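Hypothetical protein TM1070 (Thermotoga maritima, PDB 1NC7) is of unknown function but binds magnesium ions and may act in signalling as a sensory rhodopsin transducer. Local coordinates at residues Cys51-Gly56 and Pro110-Leu115; Ala60-Thr65 and Val78-Met83. One frame throughout, in Å; residues are numbered along the deposited sequence.

Contact 1 of 2, residues Cys51-Gly56 and Pro110-Leu115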
# COMPACT_ATOMS: atom_id res chain seq x y z
N CYS D 51 8.63 -9.74 -2.77
CA CYS D 51 8.39 -10.12 -4.15
C CYS D 51 9.13 -9.20 -5.10
O CYS D 51 9.01 -7.97 -5.02
CB CYS D 51 6.89 -10.12 -4.41
SG CYS D 51 6.04 -11.24 -3.27
N ILE D 52 9.88 -9.82 -6.00
CA ILE D 52 10.70 -9.09 -6.96
C ILE D 52 10.41 -9.56 -8.38
O ILE D 52 10.22 -10.76 -8.62
CB ILE D 52 12.20 -9.34 -6.68
CG1 ILE D 52 12.49 -9.14 -5.19
CG2 ILE D 52 13.05 -8.42 -7.54
CD1 ILE D 52 13.90 -9.53 -4.79
N MSE D 53 10.36 -8.62 -9.31
CA MSE D 53 10.13 -8.98 -10.70
C MSE D 53 11.19 -8.33 -11.58
O MSE D 53 11.62 -7.20 -11.33
CB MSE D 53 8.72 -8.55 -11.16
CG MSE D 53 8.45 -7.06 -11.12
SE MSE D 53 6.58 -6.65 -11.48
CE MSE D 53 6.48 -7.32 -13.29
N ASN D 54 11.63 -9.08 -12.58
CA ASN D 54 12.65 -8.63 -13.52
C ASN D 54 12.07 -8.73 -14.92
O ASN D 54 11.89 -9.83 -15.43
CB ASN D 54 13.89 -9.51 -13.39
CG ASN D 54 15.00 -9.12 -14.35
OD1 ASN D 54 14.92 -8.09 -15.02
ND2 ASN D 54 16.05 -9.93 -14.41
N THR D 55 11.77 -7.59 -15.53
CA THR D 55 11.20 -7.57 -16.87
C THR D 55 12.27 -7.32 -17.92
O THR D 55 11.97 -7.18 -19.11
CB THR D 55 10.13 -6.47 -17.02
OG1 THR D 55 10.74 -5.18 -16.86
CG2 THR D 55 9.04 -6.64 -15.96
N GLY D 56 13.53 -7.26 -17.48
CA GLY D 56 14.63 -6.99 -18.39
C GLY D 56 15.23 -8.20 -19.09
O GLY D 56 14.76 -9.32 -18.93
N PRO D 110 17.48 -2.63 -13.20
CA PRO D 110 16.16 -2.23 -12.71
C PRO D 110 15.21 -3.41 -12.47
O PRO D 110 15.12 -4.33 -13.28
CB PRO D 110 15.64 -1.31 -13.82
CG PRO D 110 16.91 -0.72 -14.38
CD PRO D 110 17.81 -1.93 -14.45
N VAL D 111 14.51 -3.36 -11.34
CA VAL D 111 13.52 -4.38 -10.98
C VAL D 111 12.41 -3.66 -10.21
O VAL D 111 12.48 -2.46 -9.98
CB VAL D 111 14.13 -5.48 -10.07
CG1 VAL D 111 15.17 -6.28 -10.85
CG2 VAL D 111 14.74 -4.87 -8.82
N VAL D 112 11.36 -4.40 -9.85
CA VAL D 112 10.26 -3.81 -9.08
C VAL D 112 10.03 -4.72 -7.89
O VAL D 112 10.09 -5.94 -8.03
CB VAL D 112 8.97 -3.70 -9.91
CG1 VAL D 112 7.89 -2.99 -9.09
CG2 VAL D 112 9.23 -2.93 -11.21
N MSE D 113 9.77 -4.13 -6.73
CA MSE D 113 9.57 -4.92 -5.52
C MSE D 113 8.35 -4.53 -4.70
O MSE D 113 7.94 -3.36 -4.68
CB MSE D 113 10.80 -4.84 -4.63
CG MSE D 113 12.05 -5.39 -5.27
SE MSE D 113 13.48 -5.53 -4.00
CE MSE D 113 14.95 -5.45 -5.24
N GLN D 114 7.81 -5.52 -4.00
CA GLN D 114 6.64 -5.36 -3.15
C GLN D 114 6.84 -6.26 -1.94
O GLN D 114 7.36 -7.37 -2.07
CB GLN D 114 5.39 -5.79 -3.93
CG GLN D 114 4.06 -5.58 -3.21
CD GLN D 114 2.87 -5.94 -4.10
OE1 GLN D 114 3.00 -6.05 -5.32
NE2 GLN D 114 1.71 -6.11 -3.48
N LEU D 115 6.43 -5.80 -0.76
CA LEU D 115 6.58 -6.60 0.46
C LEU D 115 5.22 -6.88 1.06
O LEU D 115 4.41 -5.97 1.27
CB LEU D 115 7.44 -5.87 1.49
CG LEU D 115 7.70 -6.61 2.81
CD1 LEU D 115 8.53 -7.86 2.55
CD2 LEU D 115 8.42 -5.69 3.79
O HOH W 1 12.67 -5.11 -14.29
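C51 and Q114 face each other as a hydrogen-bonded pair: C51 N donates a hydrogen bond to Q114 O at 2.8 Å, and Q114 N returns the bond to C51 O at 2.9 Å. Two residues on, M53 and V112 repeat the exchange, with M53 N 3.0 Å from V112 O and the longer return bond, V112 N to M53 O, at 3.2 Å. C51 O also takes a CA-H...O contact from M113, and V112 O one from I52, so both carbonyls meet a second, weaker donor. Strands 47-54 and 110-121 thus run as antiparallel neighbours in the large sheet of this all-beta fold. Beyond the last bridge a water takes over, accepting from T55 N and donating to P110 O; N54 OD1 accepts from G56 N two residues on (2.9 Å), an Asx turn whose donor sits 43° above the carbonyl plane. On one face M53 CG lies alongside V112 CB at 3.6 Å. On the other, I52 CG1 runs beside M113 CG at 3.8 Å, its chi1 of -49° setting CG1 anti to the carbonyl carbon; an alanine here would strip CG1, CG2 and CD1 from M113 and probably open a gap beside its CG and selenium. The amide of Q114 is held from outside: NE2 by T129 OG1, OE1 by D33 N of the second subunit.

Contact 2 of 2, residues Ala60-Thr65 and Val78-Met83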
# COMPACT_ATOMS: atom_id res chain seq x y z
N ALA D 60 19.24 -10.29 -12.77
CA ALA D 60 19.42 -9.29 -11.73
C ALA D 60 20.10 -9.91 -10.52
O ALA D 60 19.68 -10.97 -10.03
CB ALA D 60 18.07 -8.71 -11.33
N LYS D 61 21.16 -9.27 -10.07
CA LYS D 61 21.90 -9.71 -8.89
C LYS D 61 21.50 -8.69 -7.83
O LYS D 61 21.79 -7.50 -7.95
CB LYS D 61 23.40 -9.67 -9.15
CG LYS D 61 23.85 -10.61 -10.26
CD LYS D 61 25.35 -10.50 -10.50
CE LYS D 61 25.79 -11.43 -11.62
NZ LYS D 61 27.25 -11.32 -11.88
N ILE D 62 20.82 -9.17 -6.79
CA ILE D 62 20.33 -8.29 -5.76
C ILE D 62 20.91 -8.54 -4.37
O ILE D 62 20.95 -9.67 -3.89
CB ILE D 62 18.79 -8.40 -5.68
CG1 ILE D 62 18.20 -8.25 -7.09
CG2 ILE D 62 18.23 -7.32 -4.79
CD1 ILE D 62 16.71 -8.46 -7.16
N ARG D 63 21.38 -7.45 -3.76
CA ARG D 63 21.95 -7.49 -2.42
C ARG D 63 20.86 -6.95 -1.49
O ARG D 63 20.41 -5.81 -1.64
CB ARG D 63 23.19 -6.60 -2.34
CG ARG D 63 23.79 -6.48 -0.95
CD ARG D 63 25.09 -5.69 -0.98
NE ARG D 63 24.90 -4.35 -1.53
CZ ARG D 63 25.86 -3.44 -1.65
NH1 ARG D 63 27.09 -3.73 -1.24
NH2 ARG D 63 25.60 -2.25 -2.17
N ILE D 64 20.41 -7.79 -0.55
CA ILE D 64 19.35 -7.40 0.37
C ILE D 64 19.91 -7.15 1.77
O ILE D 64 20.40 -8.08 2.42
CB ILE D 64 18.28 -8.50 0.48
CG1 ILE D 64 17.82 -8.92 -0.92
CG2 ILE D 64 17.10 -8.00 1.30
CD1 ILE D 64 16.88 -10.10 -0.94
N THR D 65 19.81 -5.91 2.22
CA THR D 65 20.31 -5.54 3.54
C THR D 65 19.18 -5.38 4.55
O THR D 65 18.20 -4.68 4.31
CB THR D 65 21.10 -4.22 3.47
OG1 THR D 65 22.19 -4.36 2.55
CG2 THR D 65 21.64 -3.84 4.85
N VAL D 78 20.44 -12.64 -3.74
CA VAL D 78 19.55 -13.46 -4.56
C VAL D 78 19.72 -13.04 -6.01
O VAL D 78 20.24 -11.96 -6.30
CB VAL D 78 18.06 -13.29 -4.17
CG1 VAL D 78 17.85 -13.61 -2.70
CG2 VAL D 78 17.58 -11.88 -4.49
N GLU D 79 19.29 -13.90 -6.92
CA GLU D 79 19.38 -13.59 -8.34
C GLU D 79 18.04 -13.91 -8.99
O GLU D 79 17.35 -14.84 -8.57
CB GLU D 79 20.48 -14.41 -9.02
CG GLU D 79 21.86 -14.19 -8.43
CD GLU D 79 22.96 -14.86 -9.24
OE1 GLU D 79 22.80 -16.04 -9.59
OE2 GLU D 79 23.98 -14.19 -9.52
N ILE D 80 17.68 -13.13 -10.00
CA ILE D 80 16.42 -13.34 -10.70
C ILE D 80 16.65 -13.23 -12.20
O ILE D 80 17.11 -12.20 -12.69
CB ILE D 80 15.36 -12.32 -10.28
CG1 ILE D 80 15.19 -12.36 -8.76
CG2 ILE D 80 14.03 -12.62 -10.97
CD1 ILE D 80 14.18 -11.39 -8.24
N SER D 81 16.33 -14.30 -12.91
CA SER D 81 16.51 -14.37 -14.36
C SER D 81 15.57 -13.43 -15.10
O SER D 81 14.59 -12.94 -14.55
CB SER D 81 16.30 -15.80 -14.83
OG SER D 81 17.17 -16.69 -14.15
N PRO D 82 15.88 -13.15 -16.38
CA PRO D 82 15.07 -12.26 -17.22
C PRO D 82 13.62 -12.73 -17.33
O PRO D 82 13.35 -13.92 -17.46
CB PRO D 82 15.79 -12.30 -18.56
CG PRO D 82 17.22 -12.51 -18.17
CD PRO D 82 17.10 -13.56 -17.09
N MSE D 83 12.69 -11.77 -17.29
CA MSE D 83 11.27 -12.06 -17.40
C MSE D 83 10.79 -13.12 -16.42
O MSE D 83 10.07 -14.05 -16.78
CB MSE D 83 10.93 -12.48 -18.84
CG MSE D 83 11.11 -11.36 -19.86
SE MSE D 83 9.89 -9.88 -19.61
CE MSE D 83 8.34 -10.61 -20.49
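I62 and V78 meet where strands 60-68 and 74-80 pair as the two arms of a beta hairpin. The pair is hydrogen-bonded in both directions, I62 N to V78 O at 2.9 Å and V78 N to I62 O at 3.0 Å, and A60 with I80 forms the next such pair, A60 N reaching I80 O almost straight at 174°. A60 O also receives a CA-H...O contact from E79.

The inner face is built from branched side chains. V78 has chi1 -57°, which places CG2 between its own N and carbonyl carbon; that methyl leans across to I62 CB at 3.9 Å and also meets I64 CD1. I64 CD1 is equally near V78 CG1, lying 4.0 Å from that atom, so the end of the isoleucine touches both methyls. I62, I64 and I80 share one rotamer, CG1 anti to the carbonyl carbon and chi2 extended, and as I62 and I80 slant across each other their chains meet CD1 to CD1 at 4.0 Å.

On the exposed face K61 and E79 stand side by side as a non-hydrogen-bonded pair. K61 has CG anti to its carbonyl carbon (chi1 -63°) and is extended from there on, and E79 OE2 lies beside its methylenes, 3.7 Å from CG, while the ammonium travels on past it: K61 NZ and E79 OE2 are 4.9 Å apart, opposite charges near each other but not in contact.

Strand 60-68 is flanked on its other edge by strand 101-107, where R63 makes a salt bridge to E106, whereas 74-80 is outermost in the sheet within this chain. The inner face packs on strand 47-54, I62 against I52 and I64 against L50.

Overall arrangement
From the N terminus the chain first runs through strand 28-34 and then strand 47-54, which supplies the first half of contact 1. After a short loop it enters strand 60-68, turns back through 74-80 and so closes the short loop of contact 2, nested wholly inside the longer loop that contact 1 closes when strand 110-121 arrives. Between the two closures the chain lays down strands 84-89 and 101-107. Both contacts belong to one antiparallel sheet, contact 2 at its 74-80 end and contact 1 toward the 84-89 end. Their centres are nevertheless 9 Å apart and they touch, I52 against I80 and N54 ND2 probably hydrogen-bonded to I80 O.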